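Local coordinates for protein putative invasin (Yersinia pseudotuberculosis IP 31758, PDB 5N40) that probably acts as a cell-surface adhesin of the invasin family, in which immunoglobulin-like domains carry a C-terminal C-type lectin-like domain, at residues G162-A167 against V186-P191; G195-L200 against N213-V218; A225-W230 against P247-E252. The protein carries 1 engineered substitution. One frame throughout, in Å; residues are numbered along the deposited sequence.

Contacts 1 and 2 belong to the two sheets of one immunoglobulin-like domain, with centres 10 Å apart, meeting in its core. Phe216 of contact 2 lies against contact 1, its CZ 3.3 Å from Val188 O, and Val164 CG2 rests beside Thr198 OG1. Contact 3 lies in the adhesion domain, its centre about 17 Å from that of contact 2 and 26 Å from that of contact 1. Trp230, on the 225-230 segment but not touching 247-252, ties that segment to contact 2: its N and O probably bond to Gly195 O and Val218 N, each at 2.9 Å, and its ring packs on Thr215. Contacts 1 and 3 stay apart, nearest atoms about 9 Å.

Contact 1 (G162-A167 against V186-P191); sequences GVVQIA and VSVTDP
The Asp190 carboxylate presents one face to Val164, whose CG2 methyl sits squarely over it, 4.0 Å from Asp190 CG. Two waters sit by OD1. One of them bridges to the backbone, donating to Asp190 OD1 and to Val163 O at 2.8 Å each; the other lies within bonding distance of both OD1 and Gly162 O. Thus the segments part beyond the strand pair but stay joined through water. The second flat group, the Gln165 amide, folds back along its own segment because the chain bends at chi2 (-69°). NE2 reaches Val163 O at 3.0 Å, with the acceptor in the amide plane but the donor well above the carbonyl plane, and it also bonds to Asn170 OD1. At the bend, Gln165 CG meets the Pro191 ring at its CD, 3.7 Å away, the two side chains crossing at about a right angle.

From Gln165 on toward Ala167 the backbones pair antiparallel. Gln165 and Thr189 form a hydrogen-bonded pair, with Gln165 N 2.8 Å from Thr189 O and a return bond from Thr189 N to Gln165 O; Ala167 N adds one to Ser187 O. The inward face is aliphatic: Val164 CG1 touches Val188 CG1 at 3.5 Å, and Ile166 CG2 packs on Val186 CB at 3.7 Å. Val188 continues onto Leu200 and Phe216 of the facing sheet. Short strand 165-166 paired with 183-189, polar outside and aliphatic inside, is an arrangement characteristic of an immunoglobulin-like beta-sandwich.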
ATOM      1  N   GLY A 162       6.846  -0.178 -10.791  1.00 13.79           N
ATOM      2  CA  GLY A 162       6.019  -1.350 -10.589  1.00 15.90           C
ATOM      3  C   GLY A 162       4.808  -1.065  -9.718  1.00 14.69           C
ATOM      4  O   GLY A 162       4.691  -0.027  -9.067  1.00 15.88           O
ATOM      5  N   VAL A 163       3.886  -2.026  -9.708  1.00 14.40           N
ATOM      6  CA  VAL A 163       2.663  -1.908  -8.912  1.00 17.45           C
ATOM      7  C   VAL A 163       2.983  -2.249  -7.461  1.00 15.96           C
ATOM      8  O   VAL A 163       3.536  -3.316  -7.169  1.00 14.79           O
ATOM      9  CB  VAL A 163       1.561  -2.824  -9.471  1.00 16.98           C
ATOM     10  CG1 VAL A 163       0.266  -2.701  -8.660  1.00 15.69           C
ATOM     11  CG2 VAL A 163       1.300  -2.513 -10.930  1.00 18.80           C
ATOM     12  N   VAL A 164       2.638  -1.338  -6.543  1.00 15.07           N
ATOM     13  CA  VAL A 164       2.842  -1.587  -5.121  1.00 13.77           C
ATOM     14  C   VAL A 164       1.986  -2.766  -4.676  1.00 12.62           C
ATOM     15  O   VAL A 164       0.848  -2.947  -5.130  1.00 15.54           O
ATOM     16  CB  VAL A 164       2.527  -0.319  -4.306  1.00 10.12           C
ATOM     17  CG1 VAL A 164       2.427  -0.619  -2.809  1.00 13.70           C
ATOM     18  CG2 VAL A 164       3.596   0.733  -4.539  1.00 17.90           C
ATOM     19  N   GLN A 165       2.538  -3.573  -3.776  1.00 10.89           N
ATOM     20  CA  GLN A 165       1.931  -4.823  -3.348  1.00 10.84           C
ATOM     21  C   GLN A 165       1.387  -4.677  -1.937  1.00 13.47           C
ATOM     22  O   GLN A 165       2.028  -4.074  -1.070  1.00 13.31           O
ATOM     23  CB  GLN A 165       2.948  -5.973  -3.387  1.00 15.40           C
ATOM     24  CG  GLN A 165       3.560  -6.229  -4.749  1.00 12.77           C
ATOM     25  CD  GLN A 165       2.568  -6.798  -5.744  1.00 16.93           C
ATOM     26  OE1 GLN A 165       2.131  -7.940  -5.614  1.00 17.87           O
ATOM     27  NE2 GLN A 165       2.221  -6.008  -6.755  1.00 15.39           N
ATOM     28  N   ILE A 166       0.203  -5.239  -1.715  1.00 14.99           N
ATOM     29  CA  ILE A 166      -0.385  -5.375  -0.393  1.00 11.69           C
ATOM     30  C   ILE A 166      -0.677  -6.854  -0.191  1.00 16.03           C
ATOM     31  O   ILE A 166      -1.335  -7.481  -1.028  1.00 15.45           O
ATOM     32  CB  ILE A 166      -1.652  -4.510  -0.242  1.00 12.24           C
ATOM     33  CG1 ILE A 166      -1.307  -3.027  -0.465  1.00 13.98           C
ATOM     34  CG2 ILE A 166      -2.278  -4.716   1.131  1.00 17.49           C
ATOM     35  CD1 ILE A 166      -2.493  -2.060  -0.414  1.00 17.25           C
ATOM     36  N   ALA A 167      -0.153  -7.422   0.892  1.00 16.66           N
ATOM     37  CA  ALA A 167      -0.294  -8.856   1.150  1.00 19.05           C
ATOM     38  C   ALA A 167       0.179  -9.679  -0.050  1.00 19.24           C
ATOM     39  O   ALA A 167      -0.447 -10.663  -0.444  1.00 19.53           O
ATOM     40  CB  ALA A 167      -1.739  -9.205   1.514  1.00 24.27           C
ATOM     41  N   VAL A 186      -1.889  -4.184   7.228  1.00 13.07           N
ATOM     42  CA  VAL A 186      -1.465  -4.912   6.041  1.00 13.95           C
ATOM     43  C   VAL A 186       0.024  -4.679   5.818  1.00 15.05           C
ATOM     44  O   VAL A 186       0.615  -3.717   6.318  1.00 16.04           O
ATOM     45  CB  VAL A 186      -2.267  -4.498   4.788  1.00 16.25           C
ATOM     46  CG1 VAL A 186      -3.755  -4.748   5.007  1.00 17.30           C
ATOM     47  CG2 VAL A 186      -2.017  -3.037   4.433  1.00 15.88           C
ATOM     48  N   SER A 187       0.617  -5.581   5.042  1.00 14.07           N
ATOM     49  CA  SER A 187       2.033  -5.541   4.707  1.00 11.98           C
ATOM     50  C   SER A 187       2.199  -5.006   3.290  1.00 13.48           C
ATOM     51  O   SER A 187       1.655  -5.580   2.337  1.00 13.02           O
ATOM     52  CB  SER A 187       2.648  -6.932   4.836  1.00 16.21           C
ATOM     53  OG  SER A 187       4.037  -6.886   4.590  1.00 19.08           O
ATOM     54  N   VAL A 188       2.950  -3.914   3.155  1.00 11.59           N
ATOM     55  CA  VAL A 188       3.138  -3.223   1.882  1.00 11.76           C
ATOM     56  C   VAL A 188       4.567  -3.443   1.404  1.00 13.50           C
ATOM     57  O   VAL A 188       5.519  -3.214   2.159  1.00 15.23           O
ATOM     58  CB  VAL A 188       2.851  -1.719   2.009  1.00 11.04           C
ATOM     59  CG1 VAL A 188       2.895  -1.055   0.637  1.00 14.07           C
ATOM     60  CG2 VAL A 188       1.506  -1.487   2.680  1.00 13.80           C
ATOM     61  N   THR A 189       4.715  -3.832   0.135  1.00 14.09           N
ATOM     62  CA  THR A 189       6.018  -4.037  -0.490  1.00 12.95           C
ATOM     63  C   THR A 189       6.008  -3.442  -1.894  1.00 11.88           C
ATOM     64  O   THR A 189       4.953  -3.208  -2.485  1.00 12.86           O
ATOM     65  CB  THR A 189       6.396  -5.524  -0.573  1.00 12.38           C
ATOM     66  OG1 THR A 189       5.359  -6.243  -1.251  1.00 13.38           O
ATOM     67  CG2 THR A 189       6.625  -6.119   0.814  1.00 14.67           C
ATOM     68  N   ASP A 190       7.205  -3.232  -2.439  1.00 13.28           N
ATOM     69  CA  ASP A 190       7.372  -2.632  -3.766  1.00 11.12           C
ATOM     70  C   ASP A 190       8.477  -3.376  -4.510  1.00 14.27           C
ATOM     71  O   ASP A 190       9.477  -2.787  -4.926  1.00 12.74           O
ATOM     72  CB  ASP A 190       7.677  -1.139  -3.643  1.00 12.73           C
ATOM     73  CG  ASP A 190       7.438  -0.370  -4.933  1.00 12.82           C
ATOM     74  OD1 ASP A 190       6.957  -0.967  -5.925  1.00 14.45           O
ATOM     75  OD2 ASP A 190       7.758   0.843  -4.963  1.00 13.17           O
ATOM     76  N   PRO A 191       8.311  -4.688  -4.709  1.00 13.23           N
ATOM     77  CA  PRO A 191       9.402  -5.485  -5.306  1.00 13.43           C
ATOM     78  C   PRO A 191       9.797  -5.047  -6.709  1.00 16.55           C
ATOM     79  O   PRO A 191      10.942  -5.287  -7.117  1.00 15.47           O
ATOM     80  CB  PRO A 191       8.836  -6.912  -5.299  1.00 14.85           C
ATOM     81  CG  PRO A 191       7.356  -6.748  -5.228  1.00 18.87           C
ATOM     82  CD  PRO A 191       7.125  -5.513  -4.414  1.00 13.64           C
TER
HETATM   83  O   HOH W   1       6.353   1.380  -7.506  1.00 12.76           O
HETATM   84  O   HOH W   2       6.333  -3.389  -7.121  1.00 16.03           O

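Contact 2 (G195-L200 against N213-V218); sequences GVQTTL and NVTFNV
Residues 197-200 and 213-217 run antiparallel as the two arms of a beta hairpin in the immunoglobulin-like sandwich, their axes 4.5 Å apart and their directions 151° from each other. Thr198 and Val214 form the hydrogen-bonded pair: Thr198 N donates to Val214 O at 2.7 Å, and Val214 N returns the bond to Thr198 O. Gln197 with Thr215 and Thr199 with Asn213 are the non-hydrogen-bonded pairs that flank it. At Val196 and Phe216 the arms open: Phe216 N makes only a weak bond to Val196 O, at 3.4 Å, and a water takes the place of the reciprocal bond, accepting from Val196 N and donating to Phe216 O. Beyond it the register slips by one residue, bringing Gly195 beside Val218, with Gly195 CA making a CA-H...O contact to Phe216 O.

One face of the hairpin is directed into the sandwich. Here Val214 CG2 approaches Leu200 CD1 at 4.1 Å, the side chains crossing obliquely, and Phe216 lies against Val188, Asp190 and Ile123. The outer edge of 197-200 bonds to strand 142-151, and 209-217 has the short strand 116-118 on its far side, so the hairpin is interior to its sheet.

The opposite face is polar. The amides of Gln197 and Asn213 stack with their planes 11° apart, Gln197 OE1 lying 3.6 Å from Asn213 ND2. Gln197 reaches this position with CG anti to the backbone N (chi1 176°) and an extended chain. Thr199 OG1 donates to OD1 of the same Asn213 amide at 2.5 Å, a very short distance. Thr215 OG1 rests against Gln197 CB and CG, and a water links it to Gln197 NE2, 2.7 Å from Thr215 OG1 and 3.0 Å from NE2.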
ATOM      1  N   GLY A 195      12.175   3.337  -7.187  1.00 13.95           N
ATOM      2  CA  GLY A 195      12.606   4.381  -6.272  1.00 10.06           C
ATOM      3  C   GLY A 195      11.631   5.535  -6.168  1.00 13.57           C
ATOM      4  O   GLY A 195      11.998   6.698  -6.380  1.00 12.98           O
ATOM      5  N   VAL A 196      10.383   5.229  -5.825  1.00 12.46           N
ATOM      6  CA  VAL A 196       9.318   6.218  -5.876  1.00 11.96           C
ATOM      7  C   VAL A 196       8.579   6.282  -4.543  1.00 13.54           C
ATOM      8  O   VAL A 196       8.577   5.340  -3.745  1.00 10.29           O
ATOM      9  CB  VAL A 196       8.324   5.934  -7.030  1.00 12.46           C
ATOM     10  CG1 VAL A 196       9.028   6.059  -8.366  1.00 13.54           C
ATOM     11  CG2 VAL A 196       7.708   4.553  -6.900  1.00 13.62           C
ATOM     12  N   GLN A 197       7.940   7.432  -4.328  1.00 12.70           N
ATOM     13  CA  GLN A 197       7.014   7.652  -3.229  1.00 14.64           C
ATOM     14  C   GLN A 197       5.604   7.463  -3.772  1.00 11.24           C
ATOM     15  O   GLN A 197       5.193   8.178  -4.691  1.00 12.78           O
ATOM     16  CB  GLN A 197       7.187   9.056  -2.653  1.00 15.49           C
ATOM     17  CG  GLN A 197       6.202   9.440  -1.569  1.00 14.42           C
ATOM     18  CD  GLN A 197       6.129  10.939  -1.360  1.00 20.81           C
ATOM     19  OE1 GLN A 197       5.246  11.618  -1.901  1.00 24.06           O
ATOM     20  NE2 GLN A 197       7.038  11.462  -0.560  1.00 18.10           N
ATOM     21  N   THR A 198       4.881   6.497  -3.216  1.00 10.93           N
ATOM     22  CA  THR A 198       3.542   6.158  -3.671  1.00 11.29           C
ATOM     23  C   THR A 198       2.531   6.610  -2.629  1.00 10.74           C
ATOM     24  O   THR A 198       2.677   6.307  -1.441  1.00 10.77           O
ATOM     25  CB  THR A 198       3.413   4.655  -3.918  1.00 11.77           C
ATOM     26  OG1 THR A 198       4.395   4.245  -4.881  1.00 14.78           O
ATOM     27  CG2 THR A 198       2.009   4.303  -4.432  1.00 14.79           C
ATOM     28  N   THR A 199       1.507   7.328  -3.074  1.00 10.96           N
ATOM     29  CA  THR A 199       0.410   7.712  -2.197  1.00 11.14           C
ATOM     30  C   THR A 199      -0.666   6.642  -2.304  1.00 11.04           C
ATOM     31  O   THR A 199      -1.249   6.441  -3.375  1.00 14.67           O
ATOM     32  CB  THR A 199      -0.146   9.081  -2.577  1.00 16.24           C
ATOM     33  OG1 THR A 199       0.895  10.061  -2.500  1.00 13.20           O
ATOM     34  CG2 THR A 199      -1.284   9.466  -1.637  1.00 15.08           C
ATOM     35  N   LEU A 200      -0.909   5.944  -1.204  1.00 10.05           N
ATOM     36  CA  LEU A 200      -1.976   4.957  -1.112  1.00  9.25           C
ATOM     37  C   LEU A 200      -3.181   5.571  -0.416  1.00 12.31           C
ATOM     38  O   LEU A 200      -3.042   6.175   0.652  1.00 13.12           O
ATOM     39  CB  LEU A 200      -1.518   3.724  -0.339  1.00 12.69           C
ATOM     40  CG  LEU A 200      -0.510   2.828  -1.066  1.00 12.98           C
ATOM     41  CD1 LEU A 200      -0.021   1.727  -0.152  1.00 14.24           C
ATOM     42  CD2 LEU A 200      -1.139   2.229  -2.324  1.00 15.80           C
ATOM     43  N   ASN A 213       1.635   8.135   2.500  1.00 15.29           N
ATOM     44  CA  ASN A 213       2.717   7.945   1.548  1.00 14.79           C
ATOM     45  C   ASN A 213       3.625   6.811   1.996  1.00 13.36           C
ATOM     46  O   ASN A 213       3.939   6.683   3.183  1.00 14.57           O
ATOM     47  CB  ASN A 213       3.540   9.225   1.386  1.00 14.23           C
ATOM     48  CG  ASN A 213       2.788  10.312   0.659  1.00 16.92           C
ATOM     49  OD1 ASN A 213       1.949  10.038  -0.197  1.00 18.57           O
ATOM     50  ND2 ASN A 213       3.084  11.559   0.995  1.00 18.43           N
ATOM     51  N   VAL A 214       4.031   5.983   1.040  1.00 11.78           N
ATOM     52  CA  VAL A 214       5.040   4.960   1.266  1.00 15.33           C
ATOM     53  C   VAL A 214       6.129   5.122   0.215  1.00 12.26           C
ATOM     54  O   VAL A 214       5.847   5.354  -0.966  1.00 15.08           O
ATOM     55  CB  VAL A 214       4.437   3.539   1.235  1.00 13.00           C
ATOM     56  CG1 VAL A 214       3.471   3.355   2.414  1.00 10.05           C
ATOM     57  CG2 VAL A 214       3.740   3.273  -0.098  1.00 15.31           C
ATOM     58  N   THR A 215       7.379   5.018   0.654  1.00 12.36           N
ATOM     59  CA  THR A 215       8.529   5.185  -0.217  1.00 15.23           C
ATOM     60  C   THR A 215       9.408   3.954  -0.076  1.00 12.90           C
ATOM     61  O   THR A 215       9.702   3.530   1.043  1.00 11.80           O
ATOM     62  CB  THR A 215       9.306   6.454   0.145  1.00 16.59           C
ATOM     63  OG1 THR A 215       8.449   7.590  -0.016  1.00 14.72           O
ATOM     64  CG2 THR A 215      10.546   6.622  -0.733  1.00 15.73           C
ATOM     65  N   PHE A 216       9.805   3.376  -1.206  1.00 12.07           N
ATOM     66  CA  PHE A 216      10.697   2.222  -1.222  1.00 11.86           C
ATOM     67  C   PHE A 216      11.931   2.590  -2.028  1.00 12.91           C
ATOM     68  O   PHE A 216      11.845   2.837  -3.236  1.00 13.12           O
ATOM     69  CB  PHE A 216      10.001   0.983  -1.794  1.00 11.84           C
ATOM     70  CG  PHE A 216       8.896   0.449  -0.918  1.00 10.11           C
ATOM     71  CD1 PHE A 216       7.597   0.954  -1.004  1.00 11.32           C
ATOM     72  CD2 PHE A 216       9.151  -0.545   0.005  1.00 12.87           C
ATOM     73  CE1 PHE A 216       6.584   0.445  -0.197  1.00 11.34           C
ATOM     74  CE2 PHE A 216       8.154  -1.039   0.817  1.00 10.81           C
ATOM     75  CZ  PHE A 216       6.860  -0.547   0.712  1.00 10.76           C
ATOM     76  N   ASN A 217      13.074   2.626  -1.349  1.00 12.89           N
ATOM     77  CA  ASN A 217      14.320   3.049  -1.970  1.00 13.48           C
ATOM     78  C   ASN A 217      14.830   2.014  -2.957  1.00 10.81           C
ATOM     79  O   ASN A 217      14.783   0.810  -2.698  1.00 13.27           O
ATOM     80  CB  ASN A 217      15.386   3.269  -0.904  1.00 12.33           C
ATOM     81  CG  ASN A 217      15.015   4.337   0.080  1.00  9.94           C
ATOM     82  OD1 ASN A 217      14.479   5.382  -0.290  1.00 14.57           O
ATOM     83  ND2 ASN A 217      15.322   4.097   1.357  1.00 12.17           N
ATOM     84  N   VAL A 218      15.348   2.501  -4.080  1.00 11.26           N
ATOM     85  CA  VAL A 218      16.013   1.670  -5.079  1.00 11.49           C
ATOM     86  C   VAL A 218      17.518   1.712  -4.828  1.00 14.72           C
ATOM     87  O   VAL A 218      18.072   2.756  -4.459  1.00 14.72           O
ATOM     88  CB  VAL A 218      15.659   2.149  -6.500  1.00 13.47           C
ATOM     89  CG1 VAL A 218      16.340   3.483  -6.816  1.00 10.58           C
ATOM     90  CG2 VAL A 218      16.008   1.079  -7.521  1.00 15.00           C
TER
HETATM   91  O   HOH W   3      10.169   2.279  -5.352  1.00 13.12           O
HETATM   92  O   HOH W   4       9.233  10.010   0.798  1.00 33.04           O

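Contact 3 (A225-W230 against P247-E252); sequences AQASMW and PYLAAE
Leu249 opens the contact by directing CD1 at the backbone of the other loop, 3.9 Å from Ala227 CA, with the Ala227 methyl slightly farther off. Its side chain is buried, Pro222 and Trp267 also lying against it. The backbone then turns through Ala250 and Ala251 as a type I beta turn, closed by Glu252 N bonding to Leu249 O at 2.9 Å. This turn is a loop of the C-type lectin-like adhesion domain, between strands 242-245 and 258-262, and it meets segment 225-230, which follows strand 209-217 of the immunoglobulin-like domain and precedes strand 236-239; Gln154 bonds to the carbonyls of Ala225 and Ala227.

Ala251 meets the Gln226 side chain, which stretches across with its CD anti (chi2 178°). Gln226 NE2 lies 3.7 Å from the Ala251 methyl and makes a weak, bent bond to Ala251 O at 3.1 Å. At Glu252, Gln226 OE1 lies against the CG methylene, 3.6 Å away, and the amide and carboxylate planes are turned 73° apart. A water donates to both groups, at 3.0 Å from Gln226 OE1 and 2.8 Å from Glu252 OE2. That carboxylate is held from two further directions, since OE2 forms a salt bridge with Arg246 while OE1 accepts from Leu249 N on its anti side, 2.9 Å away.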
ATOM      1  N   ALA A 225      19.350  14.341  -1.152  1.00 19.68           N
ATOM      2  CA  ALA A 225      18.230  15.194  -1.528  1.00 17.00           C
ATOM      3  C   ALA A 225      18.339  15.681  -2.969  1.00 17.63           C
ATOM      4  O   ALA A 225      17.335  16.131  -3.534  1.00 18.87           O
ATOM      5  CB  ALA A 225      18.133  16.386  -0.571  1.00 27.15           C
ATOM      6  N   GLN A 226      19.531  15.591  -3.577  1.00 17.14           N
ATOM      7  CA  GLN A 226      19.743  15.996  -4.963  1.00 17.36           C
ATOM      8  C   GLN A 226      19.517  14.868  -5.959  1.00 15.64           C
ATOM      9  O   GLN A 226      19.555  15.119  -7.168  1.00 18.19           O
ATOM     10  CB  GLN A 226      21.169  16.529  -5.153  1.00 22.51           C
ATOM     11  CG  GLN A 226      21.519  17.719  -4.287  1.00 21.89           C
ATOM     12  CD  GLN A 226      22.950  18.167  -4.495  1.00 24.68           C
ATOM     13  OE1 GLN A 226      23.882  17.591  -3.932  1.00 22.92           O
ATOM     14  NE2 GLN A 226      23.133  19.199  -5.312  1.00 20.01           N
ATOM     15  N   ALA A 227      19.298  13.642  -5.492  1.00 14.58           N
ATOM     16  CA  ALA A 227      19.047  12.524  -6.388  1.00 15.68           C
ATOM     17  C   ALA A 227      17.670  12.643  -7.026  1.00 14.84           C
ATOM     18  O   ALA A 227      16.750  13.247  -6.464  1.00 14.11           O
ATOM     19  CB  ALA A 227      19.147  11.198  -5.628  1.00 13.43           C
ATOM     20  N   SER A 228      17.535  12.053  -8.214  1.00 14.80           N
ATOM     21  CA  SER A 228      16.247  12.046  -8.903  1.00 14.87           C
ATOM     22  C   SER A 228      15.266  11.092  -8.231  1.00 14.63           C
ATOM     23  O   SER A 228      14.104  11.445  -7.996  1.00 13.50           O
ATOM     24  CB  SER A 228      16.443  11.661 -10.370  1.00 16.38           C
ATOM     25  OG  SER A 228      17.156  12.666 -11.075  1.00 20.53           O
ATOM     26  N   MET A 229      15.716   9.882  -7.923  1.00 11.45           N
ATOM     27  CA  MET A 229      14.890   8.855  -7.311  1.00 11.54           C
ATOM     28  C   MET A 229      15.198   8.734  -5.825  1.00 15.25           C
ATOM     29  O   MET A 229      16.200   9.253  -5.319  1.00 14.89           O
ATOM     30  CB  MET A 229      15.120   7.502  -8.000  1.00 12.98           C
ATOM     31  CG  MET A 229      15.256   7.565  -9.517  1.00 14.50           C
ATOM     32  SD  MET A 229      13.836   8.301 -10.355  1.00 16.64           S
ATOM     33  CE  MET A 229      12.573   7.096  -9.991  1.00 15.48           C
ATOM     34  N   TRP A 230      14.327   8.003  -5.130  1.00 12.77           N
ATOM     35  CA  TRP A 230      14.555   7.655  -3.730  1.00 14.39           C
ATOM     36  C   TRP A 230      15.421   6.401  -3.669  1.00 12.20           C
ATOM     37  O   TRP A 230      15.017   5.349  -4.174  1.00 13.47           O
ATOM     38  CB  TRP A 230      13.228   7.415  -3.018  1.00 14.25           C
ATOM     39  CG  TRP A 230      12.317   8.595  -2.991  1.00 14.79           C
ATOM     40  CD1 TRP A 230      11.323   8.896  -3.883  1.00 15.18           C
ATOM     41  CD2 TRP A 230      12.296   9.625  -2.003  1.00 15.35           C
ATOM     42  NE1 TRP A 230      10.692  10.057  -3.509  1.00 15.82           N
ATOM     43  CE2 TRP A 230      11.272  10.525  -2.358  1.00 14.96           C
ATOM     44  CE3 TRP A 230      13.054   9.878  -0.855  1.00 18.14           C
ATOM     45  CZ2 TRP A 230      10.988  11.660  -1.604  1.00 19.49           C
ATOM     46  CZ3 TRP A 230      12.767  11.001  -0.107  1.00 18.88           C
ATOM     47  CH2 TRP A 230      11.745  11.879  -0.484  1.00 19.08           C
ATOM     48  N   PRO A 247      30.436   6.777  -6.573  1.00 14.43           N
ATOM     49  CA  PRO A 247      30.640   7.900  -7.495  1.00 15.24           C
ATOM     50  C   PRO A 247      29.742   9.077  -7.142  1.00 19.73           C
ATOM     51  O   PRO A 247      28.712   8.938  -6.476  1.00 14.87           O
ATOM     52  CB  PRO A 247      30.285   7.317  -8.867  1.00 17.54           C
ATOM     53  CG  PRO A 247      29.454   6.119  -8.583  1.00 19.42           C
ATOM     54  CD  PRO A 247      29.919   5.585  -7.263  1.00 17.53           C
ATOM     55  N   TYR A 248      30.154  10.252  -7.613  1.00 16.92           N
ATOM     56  CA  TYR A 248      29.446  11.497  -7.347  1.00 17.62           C
ATOM     57  C   TYR A 248      28.357  11.736  -8.382  1.00 15.79           C
ATOM     58  O   TYR A 248      28.549  11.479  -9.575  1.00 16.25           O
ATOM     59  CB  TYR A 248      30.413  12.685  -7.374  1.00 16.03           C
ATOM     60  CG  TYR A 248      31.307  12.824  -6.167  1.00 20.14           C
ATOM     61  CD1 TYR A 248      30.860  13.460  -5.019  1.00 23.59           C
ATOM     62  CD2 TYR A 248      32.613  12.346  -6.183  1.00 16.41           C
ATOM     63  CE1 TYR A 248      31.679  13.605  -3.915  1.00 21.78           C
ATOM     64  CE2 TYR A 248      33.435  12.484  -5.085  1.00 21.28           C
ATOM     65  CZ  TYR A 248      32.963  13.117  -3.954  1.00 22.17           C
ATOM     66  OH  TYR A 248      33.771  13.269  -2.854  1.00 26.25           O
ATOM     67  N   LEU A 249      27.219  12.250  -7.921  1.00 16.73           N
ATOM     68  CA  LEU A 249      26.250  12.830  -8.835  1.00 16.99           C
ATOM     69  C   LEU A 249      26.835  14.073  -9.493  1.00 12.70           C
ATOM     70  O   LEU A 249      27.653  14.783  -8.907  1.00 17.24           O
ATOM     71  CB  LEU A 249      24.962  13.211  -8.102  1.00 17.01           C
ATOM     72  CG  LEU A 249      24.087  12.087  -7.546  1.00 18.36           C
ATOM     73  CD1 LEU A 249      22.977  12.671  -6.666  1.00 17.83           C
ATOM     74  CD2 LEU A 249      23.491  11.251  -8.662  1.00 13.58           C
ATOM     75  N   ALA A 250      26.402  14.332 -10.726  1.00 15.20           N
ATOM     76  CA  ALA A 250      26.774  15.577 -11.388  1.00 16.38           C
ATOM     77  C   ALA A 250      26.410  16.779 -10.524  1.00 22.15           C
ATOM     78  O   ALA A 250      27.184  17.739 -10.414  1.00 18.87           O
ATOM     79  CB  ALA A 250      26.090  15.659 -12.752  1.00 18.61           C
ATOM     80  N   ALA A 251      25.243  16.728  -9.881  1.00 18.30           N
ATOM     81  CA  ALA A 251      24.805  17.812  -9.010  1.00 19.81           C
ATOM     82  C   ALA A 251      25.700  17.974  -7.787  1.00 15.56           C
ATOM     83  O   ALA A 251      25.679  19.036  -7.157  1.00 20.11           O
ATOM     84  CB  ALA A 251      23.357  17.571  -8.572  1.00 22.67           C
ATOM     85  N   GLU A 252      26.472  16.947  -7.428  1.00 19.12           N
ATOM     86  CA  GLU A 252      27.427  17.033  -6.328  1.00 18.53           C
ATOM     87  C   GLU A 252      28.787  17.577  -6.754  1.00 24.13           C
ATOM     88  O   GLU A 252      29.559  18.025  -5.895  1.00 21.05           O
ATOM     89  CB  GLU A 252      27.608  15.652  -5.684  1.00 19.15           C
ATOM     90  CG  GLU A 252      26.413  15.218  -4.845  1.00 19.35           C
ATOM     91  CD  GLU A 252      26.476  13.771  -4.378  1.00 22.21           C
ATOM     92  OE1 GLU A 252      26.903  12.903  -5.163  1.00 18.09           O
ATOM     93  OE2 GLU A 252      26.078  13.501  -3.222  1.00 23.53           O
TER
HETATM   94  O   HOH W   5      24.151  15.210  -2.207  1.00 25.83           O